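Local atomic coordinates of sulfatase (Bacteroides fragilis CAG:558, PDB entry 6USS), a protein that probably hydrolyses sulfate esters as a calcium-dependent arylsulfatase of a gut bacterium, here in a catalytically altered form with calcium bound. Residues A[48-53]-A[64-69]; A[97-102]-A[398-403]; A[221-226]-A[236-241]; A[351-356]-A[448-453]. The protein carries 1 engineered substitution. One frame throughout, in Å; residues are numbered along the deposited sequence.

Interaction 1. Residues A[48-53]-A[64-69]; sequences DTSLPF and YETPNM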
loop_
_atom_site.group_PDB
_atom_site.type_symbol
_atom_site.label_atom_id
_atom_site.label_comp_id
_atom_site.label_asym_id
_atom_site.label_seq_id
_atom_site.Cartn_x
_atom_site.Cartn_y
_atom_site.Cartn_z
ATOM N N ASP A 48 9.724 -15.960 29.132
ATOM C CA ASP A 48 10.047 -14.536 29.255
ATOM C C ASP A 48 8.813 -13.704 29.598
ATOM O O ASP A 48 8.496 -12.709 28.951
ATOM C CB ASP A 48 10.703 -14.049 27.971
ATOM C CG ASP A 48 12.041 -14.712 27.727
ATOM O OD1 ASP A 48 12.587 -15.323 28.680
ATOM O OD2 ASP A 48 12.540 -14.634 26.581
ATOM N N THR A 49 8.114 -14.125 30.649
ATOM C CA THR A 49 6.821 -13.575 31.023
ATOM C C THR A 49 6.556 -13.972 32.467
ATOM O O THR A 49 7.120 -14.952 32.968
ATOM C CB THR A 49 5.709 -14.093 30.092
ATOM O OG1 THR A 49 4.415 -13.800 30.642
ATOM C CG2 THR A 49 5.837 -15.607 29.907
ATOM N N SER A 50 5.712 -13.188 33.145
ATOM C CA SER A 50 5.219 -13.636 34.441
ATOM C C SER A 50 4.099 -14.662 34.312
ATOM O O SER A 50 3.768 -15.301 35.311
ATOM C CB SER A 50 4.747 -12.453 35.310
ATOM O OG SER A 50 3.754 -11.661 34.683
ATOM N N LEU A 51 3.524 -14.852 33.123
ATOM C CA LEU A 51 2.455 -15.848 32.951
ATOM C C LEU A 51 3.055 -17.243 32.781
ATOM O O LEU A 51 3.790 -17.472 31.814
ATOM C CB LEU A 51 1.576 -15.511 31.746
ATOM C CG LEU A 51 0.441 -16.487 31.369
ATOM C CD1 LEU A 51 -0.622 -16.593 32.481
ATOM C CD2 LEU A 51 -0.209 -16.107 30.033
ATOM N N PRO A 52 2.765 -18.210 33.684
ATOM C CA PRO A 52 3.401 -19.536 33.594
ATOM C C PRO A 52 2.744 -20.402 32.525
ATOM O O PRO A 52 1.584 -20.803 32.662
ATOM C CB PRO A 52 3.197 -20.115 35.005
ATOM C CG PRO A 52 2.735 -18.942 35.870
ATOM C CD PRO A 52 1.973 -18.072 34.917
ATOM N N PHE A 53 3.510 -20.714 31.461
ATOM C CA PHE A 53 3.070 -21.628 30.401
ATOM C C PHE A 53 3.359 -23.101 30.697
ATOM O O PHE A 53 2.764 -23.978 30.058
ATOM C CB PHE A 53 3.731 -21.251 29.069
ATOM C CG PHE A 53 2.997 -20.189 28.321
ATOM C CD1 PHE A 53 2.153 -20.521 27.271
ATOM C CD2 PHE A 53 3.114 -18.856 28.692
ATOM C CE1 PHE A 53 1.450 -19.548 26.600
ATOM C CE2 PHE A 53 2.412 -17.871 28.017
ATOM C CZ PHE A 53 1.574 -18.216 26.969
ATOM N N TYR A 64 9.860 -11.783 36.169
ATOM C CA TYR A 64 9.358 -10.904 35.119
ATOM C C TYR A 64 7.977 -10.368 35.482
ATOM O O TYR A 64 7.287 -10.889 36.360
ATOM C CB TYR A 64 9.300 -11.635 33.773
ATOM C CG TYR A 64 10.658 -12.115 33.296
ATOM C CD1 TYR A 64 11.765 -11.268 33.331
ATOM C CD2 TYR A 64 10.832 -13.407 32.808
ATOM C CE1 TYR A 64 13.013 -11.696 32.908
ATOM C CE2 TYR A 64 12.079 -13.846 32.372
ATOM C CZ TYR A 64 13.174 -12.984 32.429
ATOM O OH TYR A 64 14.426 -13.407 32.003
ATOM N N GLU A 65 7.575 -9.302 34.801
ATOM C CA GLU A 65 6.277 -8.674 35.054
ATOM C C GLU A 65 5.555 -8.434 33.729
ATOM O O GLU A 65 5.817 -7.450 33.028
ATOM C CB GLU A 65 6.449 -7.390 35.847
ATOM C CG GLU A 65 6.997 -7.630 37.238
ATOM C CD GLU A 65 7.290 -6.341 37.974
ATOM O OE1 GLU A 65 6.772 -5.280 37.556
ATOM O OE2 GLU A 65 8.052 -6.378 38.963
ATOM N N THR A 66 4.642 -9.339 33.385
ATOM C CA THR A 66 3.756 -9.174 32.238
ATOM C C THR A 66 2.314 -9.230 32.738
ATOM O O THR A 66 1.574 -10.185 32.449
ATOM C CB THR A 66 4.022 -10.229 31.164
ATOM O OG1 THR A 66 3.886 -11.553 31.712
ATOM C CG2 THR A 66 5.424 -10.056 30.599
ATOM N N PRO A 67 1.883 -8.227 33.505
ATOM C CA PRO A 67 0.520 -8.284 34.058
ATOM C C PRO A 67 -0.550 -8.226 32.988
ATOM O O PRO A 67 -1.649 -8.759 33.203
ATOM C CB PRO A 67 0.460 -7.057 34.975
ATOM C CG PRO A 67 1.418 -6.076 34.311
ATOM C CD PRO A 67 2.549 -6.944 33.798
ATOM N N ASN A 68 -0.268 -7.583 31.841
ATOM C CA ASN A 68 -1.286 -7.473 30.795
ATOM C C ASN A 68 -1.442 -8.786 30.021
ATOM O O ASN A 68 -2.547 -9.112 29.570
ATOM C CB ASN A 68 -0.949 -6.326 29.849
ATOM C CG ASN A 68 -1.040 -4.959 30.515
ATOM O OD1 ASN A 68 -2.121 -4.497 30.884
ATOM N ND2 ASN A 68 0.101 -4.290 30.639
ATOM N N MET A 69 -0.347 -9.547 29.847
ATOM C CA MET A 69 -0.453 -10.915 29.340
ATOM C C MET A 69 -1.316 -11.782 30.262
ATOM O O MET A 69 -2.107 -12.604 29.787
ATOM C CB MET A 69 0.945 -11.540 29.183
ATOM C CG MET A 69 1.781 -10.994 28.036
ATOM S SD MET A 69 3.392 -11.812 27.885
ATOM C CE MET A 69 2.945 -13.518 27.529
HETATM O O HOH W 1 14.509 -15.704 30.411
#
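Thr49 and Thr66 meet through their hydroxyls, OG1 to OG1 at 2.5 Å, in a hydrogen bond whose donor could be either residue, and the two side chains cross at about a right angle. The Thr49 oxygen has a second bond: with OG1 anti to its own backbone N (chi1 167°), beside the carbonyl carbon, it accepts from Leu51 N at 2.8 Å and closes an ST turn. Next to this pair, Ser50 OG receives the backbone N-H of Thr66 at 2.8 Å, a nearly straight bond (158°), and the same hydroxyl is hydrogen-bonded to Glu70 OE2. Two neighbouring side-chain oxygens thus hold the residue that immediately precedes helix 67-74. A further link runs through a water hydrogen-bonded to Asp48 OD1 at 2.6 Å and to Tyr64 OH at 2.8 Å; Asp48 OD2 meanwhile is held by Gly45 N and Tyr288. The Asp48 and Tyr64 side chains run side by side in the same direction, the carboxylate almost perpendicular to the ring, and ring atom CD2 of Tyr64 comes within 3.5 Å of Thr49 N. Packing takes over at Met69, whose chain bends at its last torsion (chi3 62°), and its CE reaches Thr49 OG1 at 3.5 Å and approaches the edge of the Phe53 ring. Such a cluster joins the loop that follows strand 35-41 and begins with the calcium ligands Asp42 and Asp43 to the start of helix 67-74. Helix 283-308 touches it through Ile292, and strand 357-363 meets Leu51 and Phe53.

Interaction 2. Residues A[97-102]-A[398-403]; sequences TGTNAA and TVQPID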
loop_
_atom_site.group_PDB
_atom_site.type_symbol
_atom_site.label_atom_id
_atom_site.label_comp_id
_atom_site.label_asym_id
_atom_site.label_seq_id
_atom_site.Cartn_x
_atom_site.Cartn_y
_atom_site.Cartn_z
ATOM N N THR A 97 2.788 -16.486 4.470
ATOM C CA THR A 97 2.523 -17.295 3.295
ATOM C C THR A 97 1.789 -18.592 3.592
ATOM O O THR A 97 1.425 -19.295 2.648
ATOM C CB THR A 97 3.832 -17.662 2.565
ATOM O OG1 THR A 97 4.604 -18.563 3.378
ATOM C CG2 THR A 97 4.669 -16.422 2.212
ATOM N N GLY A 98 1.599 -18.957 4.860
ATOM C CA GLY A 98 0.920 -20.207 5.165
ATOM C C GLY A 98 1.670 -21.449 4.751
ATOM O O GLY A 98 1.077 -22.527 4.666
ATOM N N THR A 99 2.968 -21.314 4.523
ATOM C CA THR A 99 3.842 -22.344 3.989
ATOM C C THR A 99 4.787 -22.789 5.094
ATOM O O THR A 99 5.247 -21.960 5.887
ATOM C CB THR A 99 4.614 -21.779 2.776
ATOM O OG1 THR A 99 3.785 -21.823 1.598
ATOM C CG2 THR A 99 5.868 -22.529 2.507
ATOM N N ASN A 100 5.042 -24.096 5.177
ATOM C CA ASN A 100 6.096 -24.591 6.059
ATOM C C ASN A 100 7.468 -24.120 5.564
ATOM O O ASN A 100 7.705 -24.003 4.356
ATOM C CB ASN A 100 6.061 -26.120 6.136
ATOM C CG ASN A 100 7.204 -26.692 6.984
ATOM O OD1 ASN A 100 8.217 -27.135 6.449
ATOM N ND2 ASN A 100 7.045 -26.672 8.302
ATOM N N ALA A 101 8.383 -23.864 6.505
ATOM C CA ALA A 101 9.664 -23.254 6.142
ATOM C C ALA A 101 10.444 -24.104 5.135
ATOM O O ALA A 101 11.142 -23.571 4.264
ATOM C CB ALA A 101 10.495 -23.006 7.405
ATOM N N ALA A 102 10.335 -25.430 5.230
ATOM C CA ALA A 102 11.083 -26.282 4.315
ATOM C C ALA A 102 10.700 -25.984 2.877
ATOM O O ALA A 102 11.556 -25.993 1.989
ATOM C CB ALA A 102 10.853 -27.761 4.639
ATOM N N THR A 398 -4.779 -19.273 -3.761
ATOM C CA THR A 398 -3.408 -18.866 -3.504
ATOM C C THR A 398 -2.519 -19.424 -4.607
ATOM O O THR A 398 -2.803 -20.489 -5.155
ATOM C CB THR A 398 -2.943 -19.387 -2.137
ATOM O OG1 THR A 398 -3.289 -20.773 -2.029
ATOM C CG2 THR A 398 -3.634 -18.645 -0.999
ATOM N N VAL A 399 -1.432 -18.708 -4.934
ATOM C CA VAL A 399 -0.490 -19.262 -5.910
ATOM C C VAL A 399 0.276 -20.437 -5.323
ATOM O O VAL A 399 0.671 -21.351 -6.055
ATOM C CB VAL A 399 0.489 -18.193 -6.448
ATOM C CG1 VAL A 399 -0.264 -17.077 -7.194
ATOM C CG2 VAL A 399 1.371 -17.624 -5.331
ATOM N N GLN A 400 0.509 -20.440 -4.013
ATOM C CA GLN A 400 1.315 -21.454 -3.354
ATOM C C GLN A 400 0.429 -22.391 -2.543
ATOM O O GLN A 400 -0.645 -21.984 -2.081
ATOM C CB GLN A 400 2.344 -20.812 -2.410
ATOM C CG GLN A 400 1.771 -20.346 -1.062
ATOM C CD GLN A 400 0.860 -19.112 -1.177
ATOM O OE1 GLN A 400 0.511 -18.670 -2.278
ATOM N NE2 GLN A 400 0.493 -18.544 -0.034
ATOM N N PRO A 401 0.853 -23.642 -2.336
ATOM C CA PRO A 401 0.108 -24.531 -1.432
ATOM C C PRO A 401 0.121 -23.994 -0.012
ATOM O O PRO A 401 1.060 -23.312 0.401
ATOM C CB PRO A 401 0.871 -25.861 -1.514
ATOM C CG PRO A 401 1.797 -25.727 -2.662
ATOM C CD PRO A 401 2.098 -24.263 -2.806
ATOM N N ILE A 402 -0.931 -24.309 0.741
ATOM C CA ILE A 402 -1.049 -23.870 2.128
ATOM C C ILE A 402 -0.779 -25.063 3.034
ATOM O O ILE A 402 -1.608 -25.975 3.139
ATOM C CB ILE A 402 -2.418 -23.254 2.420
ATOM C CG1 ILE A 402 -2.691 -22.128 1.429
ATOM C CG2 ILE A 402 -2.455 -22.712 3.841
ATOM C CD1 ILE A 402 -1.784 -20.955 1.619
ATOM N N ASP A 403 0.372 -25.049 3.709
ATOM C CA ASP A 403 0.728 -26.115 4.642
ATOM C C ASP A 403 0.093 -25.940 6.023
ATOM O O ASP A 403 -0.139 -26.932 6.713
ATOM C CB ASP A 403 2.250 -26.197 4.743
ATOM C CG ASP A 403 2.906 -26.428 3.377
ATOM O OD1 ASP A 403 2.551 -27.416 2.703
ATOM O OD2 ASP A 403 3.760 -25.625 2.957
#
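Gln400 NE2 donates to Thr97 O at 2.9 Å in a nearly straight bond (168°), with the acceptor close to the amide plane. A bend at chi2 (-71°) swings CD back from the extended path, and the other end of the amide, OE1, accepts from Thr147 N. Asp403 supplies a second grip: its OD2 takes the backbone N-H of Asn100 at 3.0 Å in a fairly straight bond (158°), approached on the anti side of the carboxylate and somewhat out of its plane. The same oxygen lies 3.4 Å from Thr99 CA, while the other, OD1, forms a salt bridge with Arg103, so the carboxylate bridges two points near the beginning of helix 101-104. Two weaker bonds lie between these: backbone to backbone, Asp403 N to Gly98 O at 2.8 Å with a bent angle, and from the Thr99 hydroxyl, OG1 to Pro401 O at 3.3 Å. Gly98 leaves the preceding helix with positive phi, and Ile402 CG2 lies 3.6 Å from Gly98 O. Asn100 is the N-cap of helix 101-104, its OD1 accepting from Ala102 N at 3.0 Å, while its ND2 bonds to Tyr424 O and Glu381. The contact therefore fastens the turn linking helices 88-97 and 101-104 to the loop between helices 383-390 and 408-412, with Tyr384 of helix 383-390 and Tyr493 of helix 480-496 packed beside it.

Interaction 3. Residues A[221-226]-A[236-241]; sequences LDKYWG and TLEAIK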
loop_
_atom_site.group_PDB
_atom_site.type_symbol
_atom_site.label_atom_id
_atom_site.label_comp_id
_atom_site.label_asym_id
_atom_site.label_seq_id
_atom_site.Cartn_x
_atom_site.Cartn_y
_atom_site.Cartn_z
ATOM N N LEU A 221 9.651 6.948 12.322
ATOM C CA LEU A 221 9.446 7.479 13.668
ATOM C C LEU A 221 10.230 8.773 13.863
ATOM O O LEU A 221 10.744 9.048 14.960
ATOM C CB LEU A 221 9.836 6.446 14.722
ATOM C CG LEU A 221 9.089 5.115 14.617
ATOM C CD1 LEU A 221 9.712 4.089 15.544
ATOM C CD2 LEU A 221 7.585 5.296 14.909
ATOM N N ASP A 222 10.323 9.573 12.796
ATOM C CA ASP A 222 11.204 10.732 12.801
ATOM C C ASP A 222 10.801 11.737 13.880
ATOM O O ASP A 222 11.667 12.353 14.512
ATOM C CB ASP A 222 11.220 11.382 11.411
ATOM C CG ASP A 222 11.875 10.486 10.315
ATOM O OD1 ASP A 222 11.897 9.234 10.426
ATOM O OD2 ASP A 222 12.363 11.057 9.315
ATOM N N LYS A 223 9.498 11.894 14.140
ATOM C CA LYS A 223 9.080 12.881 15.134
ATOM C C LYS A 223 9.440 12.486 16.566
ATOM O O LYS A 223 9.293 13.318 17.469
ATOM C CB LYS A 223 7.572 13.149 15.035
ATOM C CG LYS A 223 6.673 11.974 15.465
ATOM C CD LYS A 223 5.202 12.416 15.628
ATOM C CE LYS A 223 4.200 11.354 15.121
ATOM N NZ LYS A 223 3.920 11.319 13.628
ATOM N N TYR A 224 9.891 11.257 16.814
ATOM C CA TYR A 224 10.321 10.872 18.154
ATOM C C TYR A 224 11.821 11.024 18.346
ATOM O O TYR A 224 12.315 10.774 19.452
ATOM C CB TYR A 224 9.904 9.426 18.463
ATOM C CG TYR A 224 8.413 9.202 18.385
ATOM C CD1 TYR A 224 7.598 9.466 19.475
ATOM C CD2 TYR A 224 7.816 8.732 17.217
ATOM C CE1 TYR A 224 6.226 9.273 19.409
ATOM C CE2 TYR A 224 6.447 8.533 17.145
ATOM C CZ TYR A 224 5.654 8.810 18.247
ATOM O OH TYR A 224 4.285 8.636 18.200
ATOM N N TRP A 225 12.550 11.435 17.302
ATOM C CA TRP A 225 14.003 11.525 17.387
ATOM C C TRP A 225 14.404 12.542 18.442
ATOM O O TRP A 225 13.775 13.592 18.587
ATOM C CB TRP A 225 14.610 11.924 16.043
ATOM C CG TRP A 225 14.536 10.890 14.979
ATOM C CD1 TRP A 225 13.924 9.673 15.055
ATOM C CD2 TRP A 225 15.078 10.984 13.653
ATOM N NE1 TRP A 225 14.056 9.000 13.862
ATOM C CE2 TRP A 225 14.759 9.784 12.986
ATOM C CE3 TRP A 225 15.803 11.965 12.967
ATOM C CZ2 TRP A 225 15.135 9.544 11.671
ATOM C CZ3 TRP A 225 16.175 11.726 11.670
ATOM C CH2 TRP A 225 15.843 10.526 11.033
ATOM N N GLY A 226 15.461 12.226 19.180
ATOM C CA GLY A 226 15.930 13.155 20.181
ATOM C C GLY A 226 15.003 13.358 21.356
ATOM O O GLY A 226 15.207 14.300 22.126
ATOM N N THR A 236 3.735 1.811 19.889
ATOM C CA THR A 236 2.384 1.766 20.441
ATOM C C THR A 236 1.608 3.049 20.143
ATOM O O THR A 236 0.427 2.992 19.785
ATOM C CB THR A 236 2.444 1.505 21.947
ATOM O OG1 THR A 236 3.316 0.395 22.195
ATOM C CG2 THR A 236 1.065 1.189 22.474
ATOM N N LEU A 237 2.245 4.216 20.273
ATOM C CA LEU A 237 1.518 5.457 20.033
ATOM C C LEU A 237 1.129 5.605 18.565
ATOM O O LEU A 237 0.034 6.099 18.263
ATOM C CB LEU A 237 2.337 6.659 20.494
ATOM C CG LEU A 237 2.583 6.664 21.998
ATOM C CD1 LEU A 237 3.814 7.525 22.304
ATOM C CD2 LEU A 237 1.345 7.148 22.762
ATOM N N GLU A 238 1.997 5.178 17.635
ATOM C CA GLU A 238 1.613 5.240 16.226
ATOM C C GLU A 238 0.576 4.180 15.881
ATOM O O GLU A 238 -0.295 4.415 15.039
ATOM C CB GLU A 238 2.836 5.105 15.326
ATOM C CG GLU A 238 3.832 6.231 15.519
ATOM C CD GLU A 238 3.299 7.599 15.059
ATOM O OE1 GLU A 238 2.944 7.745 13.861
ATOM O OE2 GLU A 238 3.236 8.523 15.903
ATOM N N ALA A 239 0.645 3.015 16.520
ATOM C CA ALA A 239 -0.420 2.037 16.345
ATOM C C ALA A 239 -1.750 2.589 16.847
ATOM O O ALA A 239 -2.801 2.373 16.226
ATOM C CB ALA A 239 -0.077 0.734 17.065
ATOM N N ILE A 240 -1.730 3.315 17.966
ATOM C CA ILE A 240 -2.983 3.845 18.475
ATOM C C ILE A 240 -3.579 4.844 17.483
ATOM O O ILE A 240 -4.788 4.813 17.214
ATOM C CB ILE A 240 -2.782 4.435 19.884
ATOM C CG1 ILE A 240 -2.555 3.278 20.876
ATOM C CG2 ILE A 240 -3.983 5.278 20.287
ATOM C CD1 ILE A 240 -2.661 3.659 22.343
ATOM N N LYS A 241 -2.746 5.704 16.870
ATOM C CA LYS A 241 -3.319 6.613 15.880
ATOM C C LYS A 241 -3.768 5.891 14.626
ATOM O O LYS A 241 -4.724 6.336 13.987
ATOM C CB LYS A 241 -2.351 7.743 15.490
ATOM C CG LYS A 241 -1.607 8.396 16.629
ATOM C CD LYS A 241 -0.355 9.100 16.096
ATOM C CE LYS A 241 0.223 10.105 17.100
ATOM N NZ LYS A 241 1.536 10.628 16.588
#
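A surface salt-bridge network of Lys223, Glu238 and Lys241 ties a short 3-10 turn, residues 222-224, to helix 231-247, and a buried tyrosine completes it. Glu238 OE2 is the shared acceptor. Tyr224 OH donates to it at 2.5 Å through the anti lone pair, away from the other carboxylate oxygen, while Lys241 NZ comes from the syn side at 2.8 Å, somewhat out of the carboxylate plane. The second of these is an i to i+3 salt bridge within the helix, made by a lysine chain extended beyond CG. Glu238 meets its partners by bending at chi2 (-67°), which turns CD off the extended course; its side chain and that of Tyr224 then slide past each other in opposite directions, with ring and carboxylate planes 77° apart. Lys223 comes tip to tip with both Glu238 and Lys241. Its CE makes the close approach, 3.1 Å from Glu238 OE2; NZ adds a long salt bridge to that oxygen, at 3.7 Å, and lies 3.9 Å from Lys241 NZ. The carboxylate oxygen they share would be expected to offset some of their repulsion. Within the turn, Lys223 CG also lies against one face of the Tyr224 ring, offset toward its rim.

Apolar contacts flank the charged group. Leu221 reaches the aliphatic part of Glu238, and it also packs on Val231, Ala234 and Leu235 earlier in the same helix, so the turn rests along more than one helical turn. Beside the tyrosine hydroxyl, Leu237 CB lies 3.6 Å from Tyr224 OH, and Leu237 CD1 approaches ring atom CE1 at 4.2 Å.

Interaction 4. Residues A[351-356]-A[448-453]; sequences AYEGGV and DWKLIY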
loop_
_atom_site.group_PDB
_atom_site.type_symbol
_atom_site.label_atom_id
_atom_site.label_comp_id
_atom_site.label_asym_id
_atom_site.label_seq_id
_atom_site.Cartn_x
_atom_site.Cartn_y
_atom_site.Cartn_z
ATOM N N ALA A 351 17.075 -26.327 17.409
ATOM C CA ALA A 351 15.905 -27.145 17.143
ATOM C C ALA A 351 15.292 -27.700 18.422
ATOM O O ALA A 351 14.190 -28.261 18.369
ATOM C CB ALA A 351 16.269 -28.278 16.181
ATOM N N TYR A 352 15.976 -27.546 19.560
ATOM C CA TYR A 352 15.413 -27.898 20.854
ATOM C C TYR A 352 14.199 -27.018 21.161
ATOM O O TYR A 352 13.967 -25.987 20.519
ATOM C CB TYR A 352 16.476 -27.748 21.948
ATOM C CG TYR A 352 17.540 -28.824 21.914
ATOM C CD1 TYR A 352 17.344 -29.980 21.170
ATOM C CD2 TYR A 352 18.748 -28.682 22.603
ATOM C CE1 TYR A 352 18.308 -30.976 21.112
ATOM C CE2 TYR A 352 19.719 -29.678 22.556
ATOM C CZ TYR A 352 19.487 -30.826 21.805
ATOM O OH TYR A 352 20.421 -31.835 21.733
ATOM N N GLU A 353 13.417 -27.424 22.176
ATOM C CA GLU A 353 12.186 -26.694 22.504
ATOM C C GLU A 353 12.461 -25.239 22.867
ATOM O O GLU A 353 11.600 -24.373 22.666
ATOM C CB GLU A 353 11.450 -27.377 23.653
ATOM C CG GLU A 353 11.000 -28.794 23.336
ATOM C CD GLU A 353 9.781 -28.833 22.411
ATOM O OE1 GLU A 353 8.640 -28.618 22.901
ATOM O OE2 GLU A 353 9.974 -29.077 21.200
ATOM N N GLY A 354 13.643 -24.954 23.414
ATOM C CA GLY A 354 13.977 -23.587 23.762
ATOM C C GLY A 354 14.028 -22.671 22.557
ATOM O O GLY A 354 13.834 -21.460 22.690
ATOM N N GLY A 355 14.285 -23.230 21.367
ATOM C CA GLY A 355 14.318 -22.446 20.149
ATOM C C GLY A 355 12.982 -22.283 19.448
ATOM O O GLY A 355 12.831 -21.377 18.623
ATOM N N VAL A 356 12.004 -23.141 19.747
ATOM C CA VAL A 356 10.792 -23.206 18.931
ATOM C C VAL A 356 9.493 -23.151 19.732
ATOM O O VAL A 356 8.437 -22.831 19.153
ATOM C CB VAL A 356 10.807 -24.463 18.028
ATOM C CG1 VAL A 356 11.928 -24.368 17.011
ATOM C CG2 VAL A 356 10.923 -25.737 18.867
ATOM N N ASP A 448 4.084 -37.872 20.849
ATOM C CA ASP A 448 4.979 -37.592 21.956
ATOM C C ASP A 448 6.426 -37.505 21.521
ATOM O O ASP A 448 7.293 -37.239 22.359
ATOM C CB ASP A 448 4.856 -38.691 23.015
ATOM C CG ASP A 448 3.471 -38.771 23.618
ATOM O OD1 ASP A 448 2.682 -37.801 23.445
ATOM O OD2 ASP A 448 3.175 -39.803 24.265
ATOM N N TRP A 449 6.710 -37.754 20.250
ATOM C CA TRP A 449 8.058 -38.060 19.813
ATOM C C TRP A 449 8.583 -36.968 18.904
ATOM O O TRP A 449 7.868 -36.471 18.031
ATOM C CB TRP A 449 8.106 -39.414 19.107
ATOM C CG TRP A 449 7.878 -40.555 20.054
ATOM C CD1 TRP A 449 6.749 -41.309 20.173
ATOM C CD2 TRP A 449 8.802 -41.059 21.031
ATOM N NE1 TRP A 449 6.916 -42.255 21.157
ATOM C CE2 TRP A 449 8.166 -42.118 21.702
ATOM C CE3 TRP A 449 10.106 -40.723 21.396
ATOM C CZ2 TRP A 449 8.793 -42.847 22.715
ATOM C CZ3 TRP A 449 10.727 -41.449 22.414
ATOM C CH2 TRP A 449 10.071 -42.500 23.054
ATOM N N LYS A 450 9.833 -36.591 19.137
ATOM C CA LYS A 450 10.510 -35.558 18.372
ATOM C C LYS A 450 11.835 -36.128 17.900
ATOM O O LYS A 450 12.610 -36.650 18.714
ATOM C CB LYS A 450 10.725 -34.307 19.228
ATOM C CG LYS A 450 11.412 -33.154 18.528
ATOM C CD LYS A 450 11.533 -31.986 19.493
ATOM C CE LYS A 450 12.087 -30.762 18.798
ATOM N NZ LYS A 450 12.337 -29.625 19.743
ATOM N N LEU A 451 12.084 -36.058 16.591
ATOM C CA LEU A 451 13.326 -36.554 16.013
ATOM C C LEU A 451 14.085 -35.391 15.387
ATOM O O LEU A 451 13.554 -34.695 14.513
ATOM C CB LEU A 451 13.069 -37.643 14.972
ATOM C CG LEU A 451 14.338 -37.959 14.158
ATOM C CD1 LEU A 451 15.360 -38.670 15.030
ATOM C CD2 LEU A 451 14.037 -38.773 12.896
ATOM N N ILE A 452 15.323 -35.188 15.835
ATOM C CA ILE A 452 16.227 -34.190 15.277
ATOM C C ILE A 452 17.356 -34.920 14.567
ATOM O O ILE A 452 17.988 -35.824 15.140
ATOM C CB ILE A 452 16.779 -33.246 16.360
ATOM C CG1 ILE A 452 15.641 -32.568 17.125
ATOM C CG2 ILE A 452 17.700 -32.212 15.740
ATOM C CD1 ILE A 452 16.091 -31.896 18.408
ATOM N N TYR A 453 17.596 -34.540 13.316
ATOM C CA TYR A 453 18.669 -35.098 12.510
ATOM C C TYR A 453 19.681 -34.007 12.207
ATOM O O TYR A 453 19.300 -32.897 11.819
ATOM C CB TYR A 453 18.121 -35.670 11.214
ATOM C CG TYR A 453 19.178 -35.992 10.181
ATOM C CD1 TYR A 453 20.084 -37.044 10.377
ATOM C CD2 TYR A 453 19.252 -35.267 8.988
ATOM C CE1 TYR A 453 21.043 -37.354 9.411
ATOM C CE2 TYR A 453 20.209 -35.577 8.011
ATOM C CZ TYR A 453 21.100 -36.621 8.228
ATOM O OH TYR A 453 22.053 -36.939 7.272
#
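The charged and polar bonds converge on Lys450 NZ, which donates to Glu353 OE2 at 2.8 Å in a salt bridge and to the backbone oxygen of Ala351 at 2.7 Å. The lysine is extended throughout, CG anti to the backbone N (chi1 -179°). At its tip the ammonium lies in the plane of the Ala351 carbonyl, with a C=O to nitrogen angle of 146°, and uses the anti lone pair of the glutamate oxygen. A bend at chi2 (-75°) turns CD of Glu353 off the extended path, and the chain slides past that of Lys450 in the opposite direction. A second carboxylate, that of Glu471, also pairs with NZ, and two carboxylates around the buried ammonium would be expected to favour its charged form; Glu353 OE1 is taken up by Arg357 and Tyr83. Lys450 and Ile452 both point from one face of strand 449-454, in the four-stranded antiparallel sheet of the C-terminal part, and meet the segment that runs into strand 357-363 of the mixed core sheet. Leu451, between them, is directed to the other face and packs on helix 480-496. The apolar contacts belong to Ile452. Its CD1 lies at the edge of the Tyr352 ring, 3.6 Å from CD1, the two side chains crossing at about a right angle, and its CG2 is 4.2 Å from Ala351 CB. Beyond the ring, Tyr352 OH bonds to Glu461 of the adjacent strand 460-464.

From the N terminus, interaction 1 closes first, a short loop in which residues 48-53 meet 64-69 around helix 59-63. Interaction 2 opens next at residues 97-102 and is completed only at 398-403, nearly three hundred residues later. Nested within that span is interaction 3, another short closure, where residues 221-226 fold back on helix 231-247 at the periphery. Interaction 4 opens inside it, at 351-356, but ends beyond it at 448-453, so the two long-range contacts cross. Interaction 2 joins two inter-helix connections, while interaction 4 ties the approach to strand 357-363 of the mixed sheet to the antiparallel C-terminal sheet. Interactions 3 and 4 lie on opposite sides of the chain's centre, their centres 39 Å apart.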